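Local coordinates for uncharacterized protein (Bacteroides ovatus CL02T12C04, PDB 6PTM) that probably acts as an exo-carrageenase of glycoside hydrolase family 42, hydrolysing carrageenan chains from their ends, at residues L564-T569 against R585-L590; V617-Y622 against I642-S647; E629-Y634 against L659-G664; C638-I643 against K667-S672. One frame throughout, in Å; residues are numbered along the deposited sequence.

In the fold
Following the chain from the N terminus, contact 1 closes first: strand 564-567 leads through two helices, the second of which, helix 579-590, packs back on it. Only then does contact 2 open, joining the loop after strand 614-617 to the end of strand 640-643. Before it closes, helix 625-636 begins contact 3, which ends on loop 659-664, so the two cross. Contact 4 crosses contact 3 in turn and shares Ile642 and Ile643 with contact 2, adding edge strand 667-670. Contacts 1, 2 and 4 all reach one five-stranded parallel sheet, while contact 3 ties a helix covering it to the long loop before its last strand.

Contact 1. Residues L564-T569 against R585-L590; sequences LRIFYT and RIYEKL
Strand 564-567 and helix 585-590 run nearly antiparallel, at 168° with their axes 9.8 Å apart at closest, which sets Leu564 against Leu590 and Ile566 against Tyr587. The strand and its helix form the first half of a beta-alpha-beta crossover that continues into strand 597-600, next to strand 564-567 in the parallel sheet. Ile566 does most of the touching. With CG1 beside its backbone N (chi1 -64°) and the chain extended beyond, CD1 is pushed out to the helix backbone, 3.6 Å from Tyr587 CA, where it also lies at the edge of the tyrosine ring, near its plane. The second branch meets the helix separately, Ile566 CG2 lying 3.9 Å from Ile586 CG2 as the two side chains slide past each other in opposite directions. One turn on, Leu590 CD1 closes over Ile566 CG1 at 4.3 Å and approaches Leu564 CD1 more loosely, at 4.5 Å. Helix 674-687 flanks the group, with Ala681 and Val685 against Leu564 and Met677 against Ile586. The Tyr587 ring leads off to one side of the strand, and its OH is hydrogen-bonded to Asp455 on helix 448-460. Between strand and helix the contact is purely apolar, made mostly by branched aliphatic side chains, so the fit of methyls, not a directed bond, probably governs how the helix seats on this strand.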
# COMPACT_ATOMS: atom_id res chain seq x y z
N LEU A 564 18.80 0.23 -9.73
CA LEU A 564 19.56 0.25 -8.48
C LEU A 564 18.70 -0.47 -7.44
O LEU A 564 17.48 -0.09 -7.27
CB LEU A 564 19.87 1.69 -8.08
CG LEU A 564 20.79 2.45 -9.04
CD1 LEU A 564 20.84 3.92 -8.66
CD2 LEU A 564 22.19 1.86 -9.04
N ARG A 565 19.30 -1.48 -6.81
CA ARG A 565 18.63 -2.26 -5.75
C ARG A 565 19.35 -2.05 -4.43
O ARG A 565 20.56 -2.34 -4.34
CB ARG A 565 18.60 -3.74 -6.13
CG ARG A 565 17.87 -4.01 -7.43
CD ARG A 565 16.50 -3.36 -7.51
NE ARG A 565 15.85 -3.84 -8.72
CZ ARG A 565 15.09 -4.93 -8.78
NH1 ARG A 565 14.78 -5.64 -7.70
NH2 ARG A 565 14.53 -5.25 -9.93
N ILE A 566 18.62 -1.59 -3.42
CA ILE A 566 19.16 -1.44 -2.05
C ILE A 566 19.07 -2.80 -1.40
O ILE A 566 17.95 -3.30 -1.32
CB ILE A 566 18.37 -0.37 -1.30
CG1 ILE A 566 18.54 0.99 -1.96
CG2 ILE A 566 18.71 -0.32 0.17
CD1 ILE A 566 17.59 1.99 -1.42
N PHE A 567 20.18 -3.32 -0.88
CA PHE A 567 20.19 -4.62 -0.18
C PHE A 567 19.45 -4.54 1.15
O PHE A 567 19.68 -3.62 1.95
CB PHE A 567 21.59 -5.17 0.06
CG PHE A 567 21.56 -6.64 0.35
CD1 PHE A 567 21.63 -7.10 1.65
CD2 PHE A 567 21.32 -7.54 -0.67
CE1 PHE A 567 21.55 -8.46 1.90
CE2 PHE A 567 21.18 -8.90 -0.41
CZ PHE A 567 21.33 -9.35 0.87
N TYR A 568 18.52 -5.48 1.37
CA TYR A 568 17.71 -5.59 2.61
C TYR A 568 17.92 -6.99 3.18
O TYR A 568 17.88 -8.01 2.45
CB TYR A 568 16.22 -5.31 2.38
CG TYR A 568 15.39 -5.55 3.61
CD1 TYR A 568 15.34 -4.61 4.61
CD2 TYR A 568 14.74 -6.76 3.84
CE1 TYR A 568 14.66 -4.85 5.80
CE2 TYR A 568 14.02 -6.99 5.01
CZ TYR A 568 14.01 -6.05 6.01
OH TYR A 568 13.31 -6.22 7.18
N THR A 569 18.16 -7.09 4.47
CA THR A 569 18.18 -8.40 5.17
C THR A 569 17.57 -8.27 6.56
O THR A 569 17.90 -7.32 7.28
CB THR A 569 19.58 -9.00 5.28
OG1 THR A 569 19.43 -10.25 5.98
CG2 THR A 569 20.59 -8.07 5.91
N ARG A 585 17.25 6.38 4.47
CA ARG A 585 18.20 7.47 4.15
C ARG A 585 18.78 7.23 2.75
O ARG A 585 18.82 8.20 1.95
CB ARG A 585 19.26 7.62 5.26
CG ARG A 585 20.08 8.91 5.16
CD ARG A 585 21.16 9.06 6.26
NE ARG A 585 20.53 8.80 7.55
CZ ARG A 585 20.67 7.68 8.25
NH1 ARG A 585 21.48 6.70 7.87
NH2 ARG A 585 19.97 7.53 9.36
N ILE A 586 19.15 5.98 2.42
CA ILE A 586 19.78 5.66 1.11
C ILE A 586 18.68 5.66 0.02
O ILE A 586 18.94 6.22 -1.07
CB ILE A 586 20.63 4.36 1.14
CG1 ILE A 586 21.22 4.06 -0.24
CG2 ILE A 586 19.86 3.15 1.63
CD1 ILE A 586 22.02 5.21 -0.89
N TYR A 587 17.49 5.14 0.30
CA TYR A 587 16.33 5.22 -0.63
C TYR A 587 16.06 6.67 -1.03
O TYR A 587 15.97 6.96 -2.23
CB TYR A 587 15.06 4.66 0.01
CG TYR A 587 13.85 4.68 -0.88
CD1 TYR A 587 13.70 3.78 -1.92
CD2 TYR A 587 12.87 5.65 -0.73
CE1 TYR A 587 12.59 3.80 -2.76
CE2 TYR A 587 11.75 5.69 -1.55
CZ TYR A 587 11.60 4.74 -2.55
OH TYR A 587 10.51 4.78 -3.34
N GLU A 588 15.90 7.55 -0.05
CA GLU A 588 15.63 9.00 -0.25
C GLU A 588 16.76 9.63 -1.09
O GLU A 588 16.50 10.45 -2.01
CB GLU A 588 15.52 9.67 1.11
CG GLU A 588 15.28 11.16 1.07
CD GLU A 588 15.09 11.75 2.45
OE1 GLU A 588 15.97 11.53 3.33
OE2 GLU A 588 14.09 12.45 2.65
N LYS A 589 17.99 9.26 -0.77
CA LYS A 589 19.19 9.78 -1.45
C LYS A 589 19.12 9.42 -2.93
O LYS A 589 19.53 10.24 -3.72
CB LYS A 589 20.45 9.24 -0.76
CG LYS A 589 21.72 9.87 -1.26
CD LYS A 589 21.81 11.34 -0.88
CE LYS A 589 23.17 11.93 -1.12
NZ LYS A 589 23.18 13.34 -0.65
N LEU A 590 18.60 8.24 -3.30
CA LEU A 590 18.64 7.75 -4.69
C LEU A 590 17.35 8.09 -5.46
O LEU A 590 17.39 8.02 -6.65
CB LEU A 590 18.88 6.24 -4.70
CG LEU A 590 20.20 5.73 -4.12
CD1 LEU A 590 20.25 4.21 -4.23
CD2 LEU A 590 21.41 6.37 -4.80

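Contact 2. Residues V617-Y622 against I642-S647; sequences VYKTPY and IIDNES
An Asx turn just past strand 640-643, in which Asp644 OD1 accepts from Glu646 N, and the Ser647 that follows it grip the loop leaving strand 614-617 at the C-terminal edge of a parallel sheet. Val617 and Ile643 form the last bridge between the strands: Val617 N donates to Ile642 O at 2.8 Å, Val617 O accepts from Asp644 N, and Val617 CB packs on Ile643 CG1. Beyond it the side chains take over. Asp644 CG stands between its own N and carbonyl carbon (chi1 66°), which turns the carboxylate to the neighbouring loop, where OD2 takes Lys619 N at 2.8 Å on the syn side, somewhat out of the carboxylate plane. OD1 also takes Ser647 OG (2.7 Å), from the face opposite Glu646 N. Ser647 OG passes this on, accepting Thr620 N at 2.8 Å in a nearly straight bond (171°). Replacing Asp644 with an alanine removes both oxygens, would probably leave Lys619 N without its acceptor, and is likely to loosen the turn as the Ser647 hydroxyl loses the carboxylate that helps to orient it. Farther out, Lys619 lies alongside Glu646, bending so that Lys619 NZ forms a salt bridge with Glu646 OE2 at 2.9 Å, on its syn lone pair; Lys619 CG sits over the centre of the Tyr618 ring, 3.7 Å above the plane. That tyrosine reaches back to helix 579-590, where its OH bonds Arg585, and packs on Leu674 and Met677 of helix 674-687, while Thr620 and Pro621 rest on Ser572 of helix 570-575.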
# COMPACT_ATOMS: atom_id res chain seq x y z
N VAL A 617 24.84 -1.59 -0.74
CA VAL A 617 24.79 -2.20 0.62
C VAL A 617 25.24 -1.12 1.61
O VAL A 617 26.42 -0.71 1.58
CB VAL A 617 25.63 -3.48 0.74
CG1 VAL A 617 25.46 -4.07 2.13
CG2 VAL A 617 25.28 -4.50 -0.34
N TYR A 618 24.28 -0.65 2.40
CA TYR A 618 24.42 0.53 3.28
C TYR A 618 24.02 0.15 4.68
O TYR A 618 22.87 -0.35 4.84
CB TYR A 618 23.56 1.69 2.78
CG TYR A 618 23.61 2.95 3.60
CD1 TYR A 618 24.74 3.75 3.64
CD2 TYR A 618 22.50 3.36 4.32
CE1 TYR A 618 24.77 4.92 4.39
CE2 TYR A 618 22.51 4.52 5.07
CZ TYR A 618 23.63 5.32 5.06
OH TYR A 618 23.59 6.46 5.80
N LYS A 619 24.92 0.41 5.64
CA LYS A 619 24.70 0.25 7.10
C LYS A 619 23.95 -1.06 7.38
O LYS A 619 22.96 -1.07 8.15
CB LYS A 619 23.97 1.49 7.62
CG LYS A 619 24.82 2.76 7.68
CD LYS A 619 24.30 3.73 8.74
CE LYS A 619 25.40 4.45 9.49
NZ LYS A 619 26.07 5.37 8.57
N THR A 620 24.46 -2.15 6.82
CA THR A 620 23.93 -3.52 6.98
C THR A 620 25.03 -4.39 7.59
O THR A 620 25.53 -5.31 6.95
CB THR A 620 23.35 -3.99 5.64
OG1 THR A 620 22.42 -2.99 5.17
CG2 THR A 620 22.67 -5.33 5.73
N PRO A 621 25.43 -4.13 8.86
CA PRO A 621 26.58 -4.82 9.47
C PRO A 621 26.27 -6.29 9.75
O PRO A 621 27.18 -7.07 9.66
CB PRO A 621 26.82 -4.06 10.78
CG PRO A 621 25.46 -3.53 11.16
CD PRO A 621 24.78 -3.24 9.83
N TYR A 622 25.01 -6.62 10.07
CA TYR A 622 24.52 -8.01 10.22
C TYR A 622 24.02 -8.57 8.88
O TYR A 622 23.19 -7.93 8.18
CB TYR A 622 23.35 -8.10 11.19
CG TYR A 622 23.60 -7.61 12.59
CD1 TYR A 622 23.87 -8.51 13.60
CD2 TYR A 622 23.39 -6.28 12.95
CE1 TYR A 622 24.01 -8.11 14.91
CE2 TYR A 622 23.53 -5.85 14.26
CZ TYR A 622 23.88 -6.76 15.24
OH TYR A 622 23.97 -6.42 16.55
N ILE A 642 28.14 -1.97 -4.57
CA ILE A 642 28.65 -0.73 -3.93
C ILE A 642 28.34 -0.86 -2.45
O ILE A 642 27.16 -0.95 -2.10
CB ILE A 642 28.05 0.55 -4.55
CG1 ILE A 642 28.34 0.64 -6.05
CG2 ILE A 642 28.56 1.77 -3.81
CD1 ILE A 642 27.38 1.51 -6.78
N ILE A 643 29.38 -0.92 -1.63
CA ILE A 643 29.25 -1.28 -0.19
C ILE A 643 30.03 -0.26 0.62
O ILE A 643 31.08 0.24 0.11
CB ILE A 643 29.70 -2.73 0.08
CG1 ILE A 643 29.36 -3.17 1.51
CG2 ILE A 643 31.17 -2.96 -0.22
CD1 ILE A 643 29.32 -4.66 1.67
N ASP A 644 29.49 0.07 1.80
CA ASP A 644 30.13 1.02 2.74
C ASP A 644 31.14 0.24 3.59
O ASP A 644 31.36 -0.94 3.30
CB ASP A 644 29.12 1.86 3.51
CG ASP A 644 28.24 1.10 4.48
OD1 ASP A 644 28.50 -0.07 4.69
OD2 ASP A 644 27.28 1.71 5.01
N ASN A 645 31.76 0.89 4.56
CA ASN A 645 32.81 0.27 5.41
C ASN A 645 32.15 -0.51 6.55
O ASN A 645 32.81 -1.37 7.12
CB ASN A 645 33.81 1.31 5.91
CG ASN A 645 34.67 1.85 4.79
OD1 ASN A 645 34.68 3.05 4.54
ND2 ASN A 645 35.33 0.96 4.07
N GLU A 646 30.88 -0.28 6.83
CA GLU A 646 30.21 -0.80 8.04
C GLU A 646 29.46 -2.11 7.73
O GLU A 646 29.12 -2.79 8.69
CB GLU A 646 29.22 0.21 8.61
CG GLU A 646 29.73 1.64 8.71
CD GLU A 646 28.65 2.56 9.27
OE1 GLU A 646 28.03 2.17 10.25
OE2 GLU A 646 28.40 3.62 8.68
N SER A 647 29.22 -2.48 6.47
CA SER A 647 28.26 -3.56 6.16
C SER A 647 28.90 -4.96 6.13
O SER A 647 30.11 -5.10 5.91
CB SER A 647 27.54 -3.22 4.90
OG SER A 647 26.72 -2.10 5.15

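Contact 3. Residues E629-Y634 against L659-G664; sequences ETVQKY and LTLKQG
Gln632, on helix 625-636, holds Lys662 in the long loop between strands 640-643 and 667-670 of a parallel alpha/beta sheet, on the side where that helix packs. Its CB lies 4.3 Å from Leu661 CD2, and CG stands anti to the backbone N (chi1 -173°), carrying the chain off the helix. A bend at chi2 (55°) then lays CD 3.4 Å from Lys662 O and presents the amide to the loop. At the tip, OE1 accepts Lys662 N at 2.6 Å in an almost perfectly straight bond, in the carbonyl plane and on a lone pair, while NE2 gives a hydrogen to Lys662 O at 2.9 Å. The amide thus takes both the N-H and the C=O of one residue, much as a neighbouring strand would, and a further bond from NE2 to Asp636 on the same helix helps fix its rotation. Under this polar pair the contact is apolar: Leu661 also touches Ile628, Leu635 and Val641, and spreads its methyls so that CD1 and CD2 both lie 3.8 Å from Val631 CG1. At the exposed margin, Glu629 crosses Leu659 at about a right angle, its CG meeting Leu659 CD2 at 3.6 Å.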
# COMPACT_ATOMS: atom_id res chain seq x y z
N GLU A 629 26.90 -15.03 0.41
CA GLU A 629 27.07 -16.07 -0.65
C GLU A 629 26.23 -15.68 -1.86
O GLU A 629 26.72 -15.83 -2.99
CB GLU A 629 26.69 -17.47 -0.14
CG GLU A 629 27.73 -18.06 0.79
CD GLU A 629 27.29 -19.27 1.59
OE1 GLU A 629 26.08 -19.64 1.54
OE2 GLU A 629 28.15 -19.84 2.29
N THR A 630 24.99 -15.21 -1.66
CA THR A 630 24.14 -14.90 -2.83
C THR A 630 24.70 -13.62 -3.48
O THR A 630 24.72 -13.57 -4.73
CB THR A 630 22.66 -14.87 -2.43
OG1 THR A 630 22.37 -16.13 -1.83
CG2 THR A 630 21.74 -14.67 -3.60
N VAL A 631 25.15 -12.64 -2.70
CA VAL A 631 25.67 -11.39 -3.33
C VAL A 631 26.97 -11.74 -4.07
O VAL A 631 27.18 -11.15 -5.14
CB VAL A 631 25.82 -10.25 -2.31
CG1 VAL A 631 26.62 -9.09 -2.88
CG2 VAL A 631 24.46 -9.80 -1.83
N GLN A 632 27.73 -12.74 -3.60
CA GLN A 632 28.99 -13.20 -4.27
C GLN A 632 28.63 -13.74 -5.65
O GLN A 632 29.32 -13.35 -6.65
CB GLN A 632 29.76 -14.25 -3.45
CG GLN A 632 31.14 -14.60 -4.04
CD GLN A 632 32.01 -13.38 -4.26
OE1 GLN A 632 32.43 -12.71 -3.31
NE2 GLN A 632 32.23 -13.04 -5.53
N LYS A 633 27.57 -14.55 -5.74
CA LYS A 633 27.15 -15.18 -7.02
C LYS A 633 26.81 -14.06 -8.02
O LYS A 633 27.07 -14.23 -9.23
CB LYS A 633 25.99 -16.18 -6.85
CG LYS A 633 26.37 -17.50 -6.20
CD LYS A 633 25.36 -18.63 -6.36
N TYR A 634 26.26 -12.94 -7.54
CA TYR A 634 25.93 -11.81 -8.43
C TYR A 634 27.24 -11.16 -8.92
O TYR A 634 27.29 -10.87 -10.11
CB TYR A 634 24.99 -10.83 -7.73
CG TYR A 634 24.83 -9.53 -8.46
CD1 TYR A 634 24.25 -9.47 -9.71
CD2 TYR A 634 25.25 -8.36 -7.87
CE1 TYR A 634 24.11 -8.26 -10.37
CE2 TYR A 634 25.14 -7.15 -8.51
CZ TYR A 634 24.55 -7.10 -9.76
OH TYR A 634 24.49 -5.89 -10.38
N LEU A 659 33.46 -15.21 5.96
CA LEU A 659 33.47 -14.98 4.49
C LEU A 659 33.42 -13.47 4.21
O LEU A 659 32.68 -12.76 4.91
CB LEU A 659 32.21 -15.68 3.96
CG LEU A 659 32.03 -15.81 2.45
CD1 LEU A 659 33.11 -16.69 1.83
CD2 LEU A 659 30.63 -16.35 2.15
N THR A 660 34.15 -12.96 3.23
CA THR A 660 33.97 -11.57 2.75
C THR A 660 33.73 -11.61 1.24
O THR A 660 34.12 -12.60 0.61
CB THR A 660 35.15 -10.67 3.13
OG1 THR A 660 36.27 -11.21 2.45
CG2 THR A 660 35.40 -10.63 4.62
N LEU A 661 33.06 -10.58 0.71
CA LEU A 661 32.79 -10.44 -0.74
C LEU A 661 34.14 -10.31 -1.45
O LEU A 661 35.00 -9.58 -0.93
CB LEU A 661 31.95 -9.18 -0.98
CG LEU A 661 30.46 -9.28 -0.65
CD1 LEU A 661 29.77 -7.99 -1.06
CD2 LEU A 661 29.81 -10.47 -1.33
N LYS A 662 34.29 -10.98 -2.58
CA LYS A 662 35.48 -10.83 -3.47
C LYS A 662 35.01 -10.29 -4.81
O LYS A 662 34.03 -10.83 -5.35
CB LYS A 662 36.18 -12.18 -3.66
CG LYS A 662 36.71 -12.80 -2.38
CD LYS A 662 37.62 -11.87 -1.59
CE LYS A 662 38.44 -12.58 -0.54
NZ LYS A 662 37.59 -13.01 0.59
N GLN A 663 35.68 -9.27 -5.32
CA GLN A 663 35.30 -8.64 -6.60
C GLN A 663 35.14 -9.70 -7.70
O GLN A 663 34.14 -9.65 -8.46
CB GLN A 663 36.36 -7.63 -7.05
CG GLN A 663 36.09 -7.10 -8.45
CD GLN A 663 36.71 -5.75 -8.68
OE1 GLN A 663 36.11 -4.72 -8.40
NE2 GLN A 663 37.92 -5.76 -9.22
N GLY A 664 36.15 -10.59 -7.82
CA GLY A 664 36.26 -11.54 -8.93
C GLY A 664 35.97 -10.88 -10.26
O GLY A 664 36.58 -9.85 -10.57

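Contact 4. Residues C638-I643 against K667-S672; sequences CGTVII and KLIVVS
Val641 and Ile669 lie at the centre of a five-bond ladder between two parallel strands whose short axes diverge by 14°. Gly639 O takes Lys667 N, Val641 N bonds to Lys667 O, and Val641 O takes Ile669 N at 2.8 Å; Ile643 then donates to Ile669 O and accepts from Val671 N. On one face, Thr640 and Lys667 lie side by side, with Thr640 OG1 3.7 Å from Lys667 CB and Thr640 CG2 4.3 Å from Ile669 CD1. A glycine in place of Thr640 would probably leave the Lys667 methylenes without their neighbour and open a gap beside Ile669 CD1. Farther along, Ile642 CG2 crosses to Val671 CG1 at 3.9 Å. On the other face, with Leu668 CG anti to the backbone N (chi1 173°) and the next torsion at 64°, CD1 is turned toward the neighbouring strand, 4.1 Å from Val641 CG1 and 3.9 Å from Ile643 CG2. Strand 667-670 is the outermost of the five parallel strands, in an arrangement resembling the amidotransferase-like domain of GH42 beta-galactosidases. A helix lies against each face here. On the Val641 side, Val631, Tyr634 and Leu635 of helix 625-636 cover that valine, and the helix ends in a Schellman motif in which Gly639 N reaches Tyr634 O just before the strand starts. On the other, Glu680 of helix 674-687 touches Ile642 and Ile669. The N-H of Leu668, on the side of its strand turned from this ladder, is taken by Gln663 OE1, and beyond the strand's end Ser672 OG bonds Asn645 OD1.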
# COMPACT_ATOMS: atom_id res chain seq x y z
N CYS A 638 29.44 -10.89 -13.08
CA CYS A 638 29.87 -9.55 -13.55
C CYS A 638 28.92 -8.46 -13.01
O CYS A 638 28.91 -7.38 -13.60
CB CYS A 638 30.01 -9.46 -15.07
SG CYS A 638 31.11 -10.70 -15.80
N GLY A 639 28.22 -8.69 -11.90
CA GLY A 639 27.41 -7.65 -11.23
C GLY A 639 28.29 -6.58 -10.62
O GLY A 639 29.52 -6.81 -10.41
N THR A 640 27.69 -5.44 -10.28
CA THR A 640 28.34 -4.35 -9.53
C THR A 640 27.73 -4.27 -8.14
O THR A 640 26.49 -4.18 -8.03
CB THR A 640 28.19 -3.01 -10.26
OG1 THR A 640 28.82 -3.14 -11.53
CG2 THR A 640 28.76 -1.86 -9.47
N VAL A 641 28.57 -4.28 -7.13
CA VAL A 641 28.15 -4.09 -5.72
C VAL A 641 28.90 -2.89 -5.15
O VAL A 641 30.14 -2.85 -5.27
CB VAL A 641 28.38 -5.34 -4.87
CG1 VAL A 641 28.04 -5.07 -3.43
CG2 VAL A 641 27.61 -6.55 -5.40
N ILE A 642 28.14 -1.97 -4.57
CA ILE A 642 28.65 -0.73 -3.93
C ILE A 642 28.34 -0.86 -2.45
O ILE A 642 27.16 -0.95 -2.10
CB ILE A 642 28.05 0.55 -4.55
CG1 ILE A 642 28.34 0.64 -6.05
CG2 ILE A 642 28.56 1.77 -3.81
CD1 ILE A 642 27.38 1.51 -6.78
N ILE A 643 29.38 -0.92 -1.63
CA ILE A 643 29.25 -1.28 -0.19
C ILE A 643 30.03 -0.26 0.62
O ILE A 643 31.08 0.24 0.11
CB ILE A 643 29.70 -2.73 0.08
CG1 ILE A 643 29.36 -3.17 1.51
CG2 ILE A 643 31.17 -2.96 -0.22
CD1 ILE A 643 29.32 -4.66 1.67
N LYS A 667 32.32 -6.03 -10.15
CA LYS A 667 32.86 -4.73 -9.70
C LYS A 667 32.43 -4.55 -8.25
O LYS A 667 31.19 -4.48 -8.00
CB LYS A 667 32.38 -3.62 -10.65
CG LYS A 667 33.35 -2.47 -10.86
CD LYS A 667 32.84 -1.31 -11.74
CE LYS A 667 32.32 -1.71 -13.11
NZ LYS A 667 33.30 -2.50 -13.90
N LEU A 668 33.39 -4.55 -7.34
CA LEU A 668 33.10 -4.39 -5.90
C LEU A 668 33.69 -3.07 -5.41
O LEU A 668 34.91 -2.94 -5.29
CB LEU A 668 33.64 -5.58 -5.12
CG LEU A 668 33.55 -5.48 -3.60
CD1 LEU A 668 32.08 -5.42 -3.13
CD2 LEU A 668 34.29 -6.65 -2.97
N ILE A 669 32.83 -2.09 -5.16
CA ILE A 669 33.25 -0.68 -4.95
C ILE A 669 32.95 -0.34 -3.51
O ILE A 669 31.76 -0.35 -3.08
CB ILE A 669 32.58 0.26 -5.98
CG1 ILE A 669 32.91 -0.22 -7.40
CG2 ILE A 669 33.01 1.69 -5.74
CD1 ILE A 669 32.22 0.55 -8.53
N VAL A 670 33.99 0.02 -2.79
CA VAL A 670 33.88 0.40 -1.36
C VAL A 670 33.82 1.91 -1.27
O VAL A 670 34.64 2.57 -1.89
CB VAL A 670 35.03 -0.21 -0.53
CG1 VAL A 670 34.86 0.04 0.95
CG2 VAL A 670 35.15 -1.70 -0.86
N VAL A 671 32.87 2.43 -0.52
CA VAL A 671 32.64 3.90 -0.39
C VAL A 671 32.49 4.21 1.10
O VAL A 671 32.29 3.27 1.89
CB VAL A 671 31.41 4.35 -1.20
CG1 VAL A 671 31.55 3.99 -2.66
CG2 VAL A 671 30.11 3.78 -0.64
N SER A 672 32.62 5.48 1.47
CA SER A 672 32.68 5.94 2.88
C SER A 672 31.47 6.81 3.21
O SER A 672 31.18 6.94 4.41
CB SER A 672 33.98 6.66 3.14
OG SER A 672 35.07 5.79 2.88